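Local coordinates for protein catechol 1,2-dioxygenase (Burkholderia vietnamiensis, PDB 5TD3) that probably catalyses the intradiol cleavage of catechol by molecular oxygen, opening the aromatic ring to give cis,cis-muconate, at residues L145-T150 with V236-T241; Y211-P214 with T219-L222; G230-H235 with A265-E270. All blocks are in the same frame, centred on the assembly; numbering follows the deposited sequence. Where two conformers were deposited one is given.

From the N terminus, strand 144-152 comes first and supplies 145-150, which opens contact 1. Before its partner arrives, the chain runs through the loop after strand 200-206 and turns into helix 218-226. Contact 2 (211-214 with 219-222) therefore opens and closes a short loop within the much longer one of contact 1. Next, 230-235 opens contact 3 and runs straight into 236-241, which closes contact 1. Contact 3 closes only at 265-270, so these two loops cross. Contact 1 joins the two facing sheets, contact 2 the loop and helix near the bound lipid, and contact 3 the two loops beside the zinc. Contacts 1 and 3 share that metal through His-237 and His-235, two residues apart.

Contact 1: residues L145-T150 with V236-T241; sequences LVIHGT and VHFFVT. With ZN (zinc ion), chain C.
Ile-147 reaches out from strand 144-152 and meets Val-236 and Phe-238 with two different branches. Its CD1 comes tip to tip with the valine, lying 4.1 Å from Val-236 CG2 and almost as near to CG1, so the methyl sits against the fork of the side chain. The other branch, CG2, approaches the far end of the phenylalanine ring obliquely, 4.2 Å from Phe-238 CZ. The first torsion (chi1 -50°) makes this division possible: CG2 stands anti to the backbone N, while CG1 lies beside that nitrogen and carries CD1 toward Val-236. A branched aliphatic residue suits the place because one side chain can serve two neighbours in a buried, apolar contact. The backbones stay well apart, with 9.8 Å between the CA atoms of Ile-147 and Val-236, as expected of strands in facing sheets of a beta sandwich. Strand alternation gives 236-241 its second task. Between the inward Val-236 and Phe-238, His-237 turns to the other face and binds zinc through NE2 at 1.9 Å, with its ring stacked on Trp-167. Around the apolar contact, Phe-252 of strand 248-253 touches all three side chains and Phe-299 of strand 292-300 meets Phe-238 edge-to-face. Strand 144-152 runs between strands 200-206 and 292-300, and strand 235-241 between 163-167 and 248-253.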
loop_
_atom_site.group_PDB
_atom_site.type_symbol
_atom_site.label_atom_id
_atom_site.label_comp_id
_atom_site.label_asym_id
_atom_site.label_seq_id
_atom_site.Cartn_x
_atom_site.Cartn_y
_atom_site.Cartn_z
ATOM N N LEU A 145 -2.443 -3.359 39.099
ATOM C CA LEU A 145 -2.016 -4.645 38.568
ATOM C C LEU A 145 -0.536 -4.791 38.865
ATOM O O LEU A 145 0.239 -3.867 38.609
ATOM C CB LEU A 145 -2.272 -4.731 37.054
ATOM C CG LEU A 145 -1.625 -5.875 36.275
ATOM C CD1 LEU A 145 -2.104 -7.210 36.796
ATOM C CD2 LEU A 145 -1.933 -5.745 34.785
ATOM N N VAL A 146 -0.145 -5.938 39.408
ATOM C CA VAL A 146 1.254 -6.241 39.675
ATOM C C VAL A 146 1.625 -7.445 38.823
ATOM O O VAL A 146 0.948 -8.475 38.883
ATOM C CB VAL A 146 1.508 -6.525 41.167
ATOM C CG1 VAL A 146 2.973 -6.879 41.401
ATOM C CG2 VAL A 146 1.089 -5.339 42.016
ATOM N N ILE A 147 2.673 -7.305 38.014
ATOM C CA ILE A 147 3.163 -8.375 37.153
ATOM C C ILE A 147 4.568 -8.699 37.619
ATOM O O ILE A 147 5.426 -7.812 37.661
ATOM C CB ILE A 147 3.170 -7.979 35.668
ATOM C CG1 ILE A 147 1.828 -7.381 35.227
ATOM C CG2 ILE A 147 3.491 -9.189 34.799
ATOM C CD1 ILE A 147 1.876 -6.749 33.831
ATOM N N HIS A 148 4.812 -9.962 37.957
ATOM C CA HIS A 148 6.111 -10.329 38.495
ATOM C C HIS A 148 6.455 -11.749 38.081
ATOM O O HIS A 148 5.583 -12.558 37.751
ATOM C CB HIS A 148 6.137 -10.200 40.022
ATOM C CG HIS A 148 5.116 -11.046 40.710
ATOM N ND1 HIS A 148 5.404 -12.292 41.227
ATOM C CD2 HIS A 148 3.797 -10.839 40.933
ATOM C CE1 HIS A 148 4.310 -12.804 41.766
ATOM N NE2 HIS A 148 3.318 -11.943 41.595
ATOM N N GLY A 149 7.746 -12.048 38.130
ATOM C CA GLY A 149 8.216 -13.374 37.774
ATOM C C GLY A 149 9.730 -13.392 37.744
ATOM O O GLY A 149 10.382 -12.495 38.280
ATOM N N THR A 150 10.275 -14.437 37.122
ATOM C CA THR A 150 11.712 -14.607 36.981
ATOM C C THR A 150 12.070 -14.799 35.515
ATOM O O THR A 150 11.278 -15.334 34.732
ATOM C CB THR A 150 12.210 -15.810 37.802
ATOM O OG1 THR A 150 11.618 -15.776 39.107
ATOM C CG2 THR A 150 13.723 -15.783 37.940
ATOM N N VAL A 236 -0.597 -7.436 27.486
ATOM C CA VAL A 236 0.583 -6.688 27.891
ATOM C C VAL A 236 1.724 -7.159 27.011
ATOM O O VAL A 236 1.895 -8.369 26.829
ATOM C CB VAL A 236 0.934 -6.913 29.373
ATOM C CG1 VAL A 236 2.198 -6.155 29.730
ATOM C CG2 VAL A 236 -0.217 -6.474 30.284
ATOM N N HIS A 237 2.486 -6.213 26.450
ATOM C CA HIS A 237 3.632 -6.528 25.600
ATOM C C HIS A 237 4.916 -6.607 26.411
ATOM O O HIS A 237 5.102 -5.862 27.382
ATOM C CB HIS A 237 3.866 -5.467 24.519
ATOM C CG HIS A 237 2.732 -5.286 23.560
ATOM N ND1 HIS A 237 2.664 -5.955 22.358
ATOM C CD2 HIS A 237 1.655 -4.463 23.595
ATOM C CE1 HIS A 237 1.568 -5.588 21.712
ATOM N NE2 HIS A 237 0.943 -4.676 22.438
ATOM N N PHE A 238 5.845 -7.447 25.933
ATOM C CA PHE A 238 7.192 -7.533 26.480
ATOM C C PHE A 238 8.256 -7.700 25.396
ATOM O O PHE A 238 8.079 -8.442 24.426
ATOM C CB PHE A 238 7.340 -8.706 27.463
ATOM C CG PHE A 238 6.458 -8.608 28.663
ATOM C CD1 PHE A 238 6.837 -7.863 29.761
ATOM C CD2 PHE A 238 5.246 -9.278 28.700
ATOM C CE1 PHE A 238 6.025 -7.781 30.875
ATOM C CE2 PHE A 238 4.431 -9.203 29.822
ATOM C CZ PHE A 238 4.826 -8.453 30.908
ATOM N N PHE A 239 9.375 -7.012 25.594
ATOM C CA PHE A 239 10.672 -7.369 25.041
ATOM C C PHE A 239 11.515 -7.868 26.200
ATOM O O PHE A 239 11.464 -7.288 27.288
ATOM C CB PHE A 239 11.418 -6.165 24.442
ATOM C CG PHE A 239 10.990 -5.753 23.063
ATOM C CD1 PHE A 239 10.572 -6.670 22.128
ATOM C CD2 PHE A 239 11.073 -4.410 22.701
ATOM C CE1 PHE A 239 10.201 -6.248 20.847
ATOM C CE2 PHE A 239 10.702 -3.986 21.439
ATOM C CZ PHE A 239 10.262 -4.915 20.515
ATOM N N VAL A 240 12.333 -8.896 25.972
ATOM C CA VAL A 240 13.382 -9.242 26.923
ATOM C C VAL A 240 14.703 -9.367 26.175
ATOM O O VAL A 240 14.825 -10.181 25.252
ATOM C CB VAL A 240 13.083 -10.537 27.695
ATOM C CG1 VAL A 240 14.157 -10.739 28.762
ATOM C CG2 VAL A 240 11.701 -10.473 28.328
ATOM N N THR A 241 15.700 -8.592 26.600
ATOM C CA THR A 241 17.018 -8.563 25.982
ATOM C C THR A 241 18.062 -8.956 27.021
ATOM O O THR A 241 17.999 -8.503 28.167
ATOM C CB THR A 241 17.325 -7.161 25.419
ATOM O OG1 THR A 241 16.305 -6.769 24.486
ATOM C CG2 THR A 241 18.673 -7.142 24.717
HETATM ZN ZN ZN C . -0.894 -4.040 22.267
#

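Contact 2: residues Y211-P214 with T219-L222; sequences YGCP and TQQL. With PTY (phosphatidylethanolamine), chain G.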
loop_
_atom_site.group_PDB
_atom_site.type_symbol
_atom_site.label_atom_id
_atom_site.label_comp_id
_atom_site.label_asym_id
_atom_site.label_seq_id
_atom_site.Cartn_x
_atom_site.Cartn_y
_atom_site.Cartn_z
ATOM N N TYR A 211 -7.623 -3.257 22.879
ATOM C CA TYR A 211 -7.412 -2.256 21.847
ATOM C C TYR A 211 -8.393 -2.462 20.690
ATOM O O TYR A 211 -8.794 -3.587 20.388
ATOM C CB TYR A 211 -5.953 -2.361 21.370
ATOM C CG TYR A 211 -5.609 -1.660 20.079
ATOM C CD1 TYR A 211 -5.898 -2.242 18.842
ATOM C CD2 TYR A 211 -4.951 -0.442 20.086
ATOM C CE1 TYR A 211 -5.587 -1.602 17.649
ATOM C CE2 TYR A 211 -4.626 0.204 18.898
ATOM C CZ TYR A 211 -4.949 -0.379 17.683
ATOM O OH TYR A 211 -4.628 0.269 16.506
ATOM N N GLY A 212 -8.771 -1.367 20.039
ATOM C CA GLY A 212 -9.529 -1.438 18.800
ATOM C C GLY A 212 -8.912 -0.552 17.736
ATOM O O GLY A 212 -8.331 0.489 18.032
ATOM N N CYS A 213 -9.047 -0.978 16.474
ATOM C CA CYS A 213 -8.505 -0.184 15.372
ATOM C C CYS A 213 -9.188 1.181 15.324
ATOM O O CYS A 213 -10.345 1.311 15.727
ATOM C CB CYS A 213 -8.712 -0.875 14.028
ATOM S SG CYS A 213 -7.679 -2.315 13.780
ATOM N N PRO A 214 -8.492 2.212 14.849
ATOM C CA PRO A 214 -9.141 3.516 14.631
ATOM C C PRO A 214 -10.376 3.349 13.767
ATOM O O PRO A 214 -10.282 2.887 12.621
ATOM C CB PRO A 214 -8.060 4.330 13.905
ATOM C CG PRO A 214 -6.794 3.735 14.343
ATOM C CD PRO A 214 -7.066 2.248 14.482
ATOM N N THR A 219 -7.596 0.319 8.020
ATOM C CA THR A 219 -7.629 -1.068 8.468
ATOM C C THR A 219 -9.055 -1.482 8.807
ATOM O O THR A 219 -9.557 -2.490 8.292
ATOM C CB THR A 219 -6.680 -1.284 9.653
ATOM O OG1 THR A 219 -5.348 -0.867 9.289
ATOM C CG2 THR A 219 -6.645 -2.766 10.028
ATOM N N GLN A 220 -9.760 -0.668 9.601
ATOM C CA GLN A 220 -11.145 -1.006 9.923
ATOM C C GLN A 220 -12.028 -0.990 8.688
ATOM O O GLN A 220 -12.979 -1.775 8.601
ATOM C CB GLN A 220 -11.726 -0.052 10.969
ATOM C CG GLN A 220 -13.044 -0.563 11.590
ATOM C CD GLN A 220 -12.860 -1.916 12.255
ATOM O OE1 GLN A 220 -12.044 -2.057 13.164
ATOM N NE2 GLN A 220 -13.617 -2.925 11.800
ATOM N N GLN A 221 -11.745 -0.103 7.727
ATOM C CA GLN A 221 -12.544 -0.073 6.506
ATOM C C GLN A 221 -12.509 -1.425 5.797
ATOM O O GLN A 221 -13.552 -1.942 5.372
ATOM C CB GLN A 221 -12.052 1.027 5.572
ATOM C CG GLN A 221 -12.974 1.218 4.369
ATOM C CD GLN A 221 -12.238 1.619 3.104
ATOM O OE1 GLN A 221 -11.317 2.430 3.142
ATOM N NE2 GLN A 221 -12.642 1.043 1.975
ATOM N N LEU A 222 -11.313 -2.003 5.644
ATOM C CA LEU A 222 -11.210 -3.301 4.969
ATOM C C LEU A 222 -11.780 -4.418 5.834
ATOM O O LEU A 222 -12.515 -5.285 5.333
ATOM C CB LEU A 222 -9.754 -3.584 4.578
ATOM C CG LEU A 222 -9.478 -4.936 3.889
ATOM C CD1 LEU A 222 -10.394 -5.081 2.704
ATOM C CD2 LEU A 222 -8.006 -5.066 3.448
HETATM C C1 PTY G . -14.838 -2.073 -3.489
HETATM C C2 PTY G . -12.523 3.456 -5.484
HETATM C C3 PTY G . -13.764 3.618 -4.558
HETATM O O4 PTY G . -14.389 -3.448 -3.525
HETATM C C5 PTY G . -14.807 -0.126 -1.885
HETATM C C6 PTY G . -14.318 -1.516 -2.188
HETATM O O7 PTY G . -12.860 -1.571 -2.269
HETATM C C8 PTY G . -12.158 -1.525 -1.129
HETATM O O10 PTY G . -12.603 -1.146 -0.078
HETATM C C11 PTY G . -10.770 -2.044 -1.335
HETATM C C12 PTY G . -10.472 -3.210 -0.413
HETATM C C13 PTY G . -9.412 -4.130 -0.970
HETATM C C14 PTY G . -8.176 -3.408 -1.430
HETATM C C15 PTY G . -6.930 -3.942 -0.780
HETATM C C16 PTY G . -6.736 -5.427 -0.971
HETATM C C17 PTY G . -5.754 -5.986 0.024
HETATM C C18 PTY G . -5.354 -7.413 -0.219
HETATM C C19 PTY G . -4.550 -7.980 0.935
HETATM C C20 PTY G . -3.957 -9.342 0.664
HETATM C C21 PTY G . -2.452 -9.354 0.470
HETATM C C22 PTY G . -1.907 -8.241 -0.398
HETATM C C23 PTY G . -1.220 -7.148 0.401
HETATM C C24 PTY G . -1.152 -7.452 1.888
HETATM C C25 PTY G . -0.299 -6.492 2.683
HETATM C C26 PTY G . -0.709 -6.403 4.134
HETATM C C27 PTY G . 0.308 -5.688 4.989
HETATM C C28 PTY G . 0.691 -4.334 4.457
HETATM C C29 PTY G . -0.476 -3.393 4.402
HETATM C C30 PTY G . -13.969 -3.937 -4.693
HETATM C C31 PTY G . -13.386 -5.312 -4.530
HETATM O O30 PTY G . -14.055 -3.345 -5.734
HETATM C C32 PTY G . -12.034 -5.501 -5.216
HETATM C C33 PTY G . -10.900 -4.776 -4.521
HETATM C C34 PTY G . -9.581 -5.535 -4.479
HETATM C C35 PTY G . -8.709 -5.406 -5.717
HETATM C C36 PTY G . -7.209 -5.499 -5.437
HETATM C C37 PTY G . -6.336 -5.277 -6.666
HETATM C C38 PTY G . -4.852 -5.043 -6.395
HETATM C C39 PTY G . -4.470 -3.622 -5.992
HETATM C C40 PTY G . -3.086 -3.494 -5.370
HETATM C C41 PTY G . -1.903 -3.432 -6.334
HETATM C C42 PTY G . -1.657 -2.076 -6.991
HETATM C C43 PTY G . -0.249 -1.506 -6.796
HETATM C C44 PTY G . 0.851 -2.457 -7.219
HETATM P P1 PTY G . -15.498 1.714 -3.686
HETATM O O11 PTY G . -14.635 2.484 -4.802
HETATM O O12 PTY G . -15.977 2.732 -2.634
HETATM O O13 PTY G . -16.668 0.971 -4.220
HETATM O O14 PTY G . -14.476 0.751 -2.976
HETATM N N1 PTY G . -12.952 3.497 -6.899
HETATM O O HOH W 1 -12.470 -0.369 15.155
HETATM O O HOH W 2 -8.390 1.336 11.265
#
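Cys-213 and Thr-219 face each other in the intradiol dioxygenase domain, where the loop after strand 200-206 turns back on the first turn of helix 218-226. Their side chains meet sulfur to methyl, Cys-213 SG lying 3.9 Å from Thr-219 CG2. The threonine has its two branches divided between apolar and polar neighbours: at chi1 -56° CG2 is anti to the backbone N and meets the sulfur, while OG1 is hydrogen-bonded to Glu-81. Leu-84 of helix 82-88 packs on both residues and Phe-264 on the cysteine, a setting that suits a small, weakly polar side chain. Gln-220 comes from the same helical turn and bends at chi2 (58°), which brings its amide beside the cysteine, with OE1 3.6 Å from Cys-213 CB. The two ends of that amide are used separately: NE2 is hydrogen-bonded to Asp-224, one turn further along the helix, and OE1 accepts from a water. That water also donates to Cys-213 O and so bridges the loop backbone to the glutamine. A second water joins the main chains, donating to Pro-214 O and accepting from Gln-220 N. Amides in the first turn of a helix have no carbonyl four residues back within the helix, and here solvent supplies the partner. The next two residues meet a bound phosphatidylethanolamine instead of the loop, in keeping with the phospholipid found between the helical domains of related catechol dioxygenases. Leu-222 also packs on Thr-41 of the second subunit. Of the lipid's atoms, the ester carbonyl oxygen O10 lies 3.0 Å from Gln-221 NE2, and chain carbon C12 lies 3.6 Å from Leu-222 CD1.

Contact 3: residues G230-H235 with A265-E270; sequences GNRPAH and AYATRE. With ZN (zinc ion), chain C.
The zinc site, which in intradiol dioxygenases normally holds ferric iron, is approached here by Arg-232, whose guanidinium group is bordered by Ala-265 and Ala-267. The methyl of Ala-265 lies over one face of the group, its CB 3.9 Å from Arg-232 NE. That of Ala-267 sits at the edge, near the plane, beside Arg-232 NH2. Alanines suit both places, since their short side chains let the flat group lie close to the 265-267 backbone. The arginine chain bends at chi3 (66°) to bring its end there, and NH2 forms a salt bridge with Asp-263. The same carboxylate accepts hydrogen bonds from the backbone N of Ala-265 and of Ala-267, so one acidic residue holds both sides of the contact. Arg-232 also lies over the His-235 ring, with CZ 4.0 Å above its plane and offset toward the rim. The imidazole, a zinc ligand along with His-237 and Tyr-175, is fixed in rotation by its other nitrogen: ND1 donates to Pro-233 O at 2.7 Å, nearly straight at 171° and in the ring plane. Peripherally, Pro-233 CG approaches Thr-268 OG1, a hydroxyl bonded to Ile-260 O. With its ring held in this way, His-235 binds zinc through NE2 at 2.1 Å, and Arg-232 NH1 lies 3.7 Å from the metal.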
loop_
_atom_site.group_PDB
_atom_site.type_symbol
_atom_site.label_atom_id
_atom_site.label_comp_id
_atom_site.label_asym_id
_atom_site.label_seq_id
_atom_site.Cartn_x
_atom_site.Cartn_y
_atom_site.Cartn_z
ATOM N N GLY A 230 -12.341 -5.304 14.533
ATOM C CA GLY A 230 -10.956 -4.874 14.636
ATOM C C GLY A 230 -10.439 -4.754 16.052
ATOM O O GLY A 230 -9.642 -3.856 16.358
ATOM N N ASN A 231 -10.834 -5.690 16.910
ATOM C CA ASN A 231 -10.554 -5.601 18.338
ATOM C C ASN A 231 -9.524 -6.631 18.793
ATOM O O ASN A 231 -9.423 -7.732 18.240
ATOM C CB ASN A 231 -11.834 -5.797 19.147
ATOM C CG ASN A 231 -12.856 -4.722 18.870
ATOM O OD1 ASN A 231 -12.532 -3.538 18.869
ATOM N ND2 ASN A 231 -14.092 -5.129 18.605
ATOM N N ARG A 232 -8.771 -6.262 19.832
ATOM C CA ARG A 232 -7.861 -7.155 20.529
ATOM C C ARG A 232 -8.327 -7.357 21.966
ATOM O O ARG A 232 -8.866 -6.428 22.575
ATOM C CB ARG A 232 -6.437 -6.588 20.568
ATOM C CG ARG A 232 -5.896 -6.182 19.218
ATOM C CD ARG A 232 -4.391 -6.220 19.190
ATOM N NE ARG A 232 -3.893 -7.571 19.345
ATOM C CZ ARG A 232 -2.677 -7.866 19.771
ATOM N NH1 ARG A 232 -1.824 -6.898 20.086
ATOM N NH2 ARG A 232 -2.317 -9.129 19.875
ATOM N N PRO A 233 -8.111 -8.539 22.541
ATOM C CA PRO A 233 -8.322 -8.707 23.981
ATOM C C PRO A 233 -7.283 -7.901 24.752
ATOM O O PRO A 233 -6.252 -7.495 24.207
ATOM C CB PRO A 233 -8.126 -10.214 24.192
ATOM C CG PRO A 233 -7.137 -10.594 23.093
ATOM C CD PRO A 233 -7.568 -9.764 21.915
ATOM N N ALA A 234 -7.565 -7.661 26.032
ATOM C CA ALA A 234 -6.579 -6.987 26.871
ATOM C C ALA A 234 -5.301 -7.815 26.942
ATOM O O ALA A 234 -5.342 -9.045 27.060
ATOM C CB ALA A 234 -7.130 -6.741 28.278
ATOM N N HIS A 235 -4.156 -7.136 26.887
ATOM C CA HIS A 235 -2.875 -7.829 26.825
ATOM C C HIS A 235 -1.781 -6.876 27.281
ATOM O O HIS A 235 -1.991 -5.672 27.429
ATOM C CB HIS A 235 -2.589 -8.317 25.404
ATOM C CG HIS A 235 -2.568 -7.199 24.409
ATOM N ND1 HIS A 235 -3.718 -6.644 23.894
ATOM C CD2 HIS A 235 -1.538 -6.501 23.868
ATOM C CE1 HIS A 235 -3.400 -5.663 23.067
ATOM N NE2 HIS A 235 -2.084 -5.559 23.032
ATOM N N ALA A 265 -5.687 -9.766 15.427
ATOM C CA ALA A 265 -4.295 -9.881 15.004
ATOM C C ALA A 265 -3.725 -11.266 15.274
ATOM O O ALA A 265 -2.515 -11.472 15.105
ATOM C CB ALA A 265 -3.426 -8.815 15.685
ATOM N N TYR A 266 -4.561 -12.201 15.731
ATOM C CA TYR A 266 -4.229 -13.624 15.748
ATOM C C TYR A 266 -3.000 -13.939 16.598
ATOM O O TYR A 266 -2.233 -14.853 16.281
ATOM C CB TYR A 266 -4.036 -14.120 14.320
ATOM C CG TYR A 266 -5.254 -13.864 13.482
ATOM C CD1 TYR A 266 -6.420 -14.608 13.670
ATOM C CD2 TYR A 266 -5.258 -12.859 12.536
ATOM C CE1 TYR A 266 -7.552 -14.363 12.904
ATOM C CE2 TYR A 266 -6.374 -12.606 11.774
ATOM C CZ TYR A 266 -7.512 -13.363 11.962
ATOM O OH TYR A 266 -8.622 -13.121 11.212
ATOM N N ALA A 267 -2.839 -13.221 17.711
ATOM C CA ALA A 267 -1.608 -13.279 18.485
ATOM C C ALA A 267 -1.671 -14.173 19.718
ATOM O O ALA A 267 -0.631 -14.385 20.358
ATOM C CB ALA A 267 -1.204 -11.867 18.927
ATOM N N THR A 268 -2.839 -14.702 20.069
ATOM C CA THR A 268 -2.982 -15.420 21.331
ATOM C C THR A 268 -2.317 -16.790 21.254
ATOM O O THR A 268 -2.399 -17.481 20.237
ATOM C CB THR A 268 -4.465 -15.583 21.664
ATOM O OG1 THR A 268 -5.048 -14.284 21.849
ATOM C CG2 THR A 268 -4.645 -16.392 22.939
ATOM N N ARG A 269 -1.644 -17.186 22.340
ATOM C CA ARG A 269 -1.045 -18.510 22.448
ATOM C C ARG A 269 -1.404 -19.104 23.800
ATOM O O ARG A 269 -1.484 -18.379 24.793
ATOM C CB ARG A 269 0.474 -18.477 22.279
ATOM C CG ARG A 269 0.938 -17.756 20.979
ATOM C CD ARG A 269 2.411 -17.992 20.691
ATOM N NE ARG A 269 2.671 -19.329 20.156
ATOM C CZ ARG A 269 3.721 -19.634 19.398
ATOM N NH1 ARG A 269 4.612 -18.699 19.086
ATOM N NH2 ARG A 269 3.884 -20.873 18.943
ATOM N N GLU A 270 -1.630 -20.424 23.828
ATOM C CA GLU A 270 -2.090 -21.085 25.056
ATOM C C GLU A 270 -1.113 -20.892 26.215
ATOM O O GLU A 270 -1.535 -20.796 27.372
ATOM C CB GLU A 270 -2.335 -22.584 24.805
HETATM ZN ZN ZN C . -0.894 -4.040 22.267
#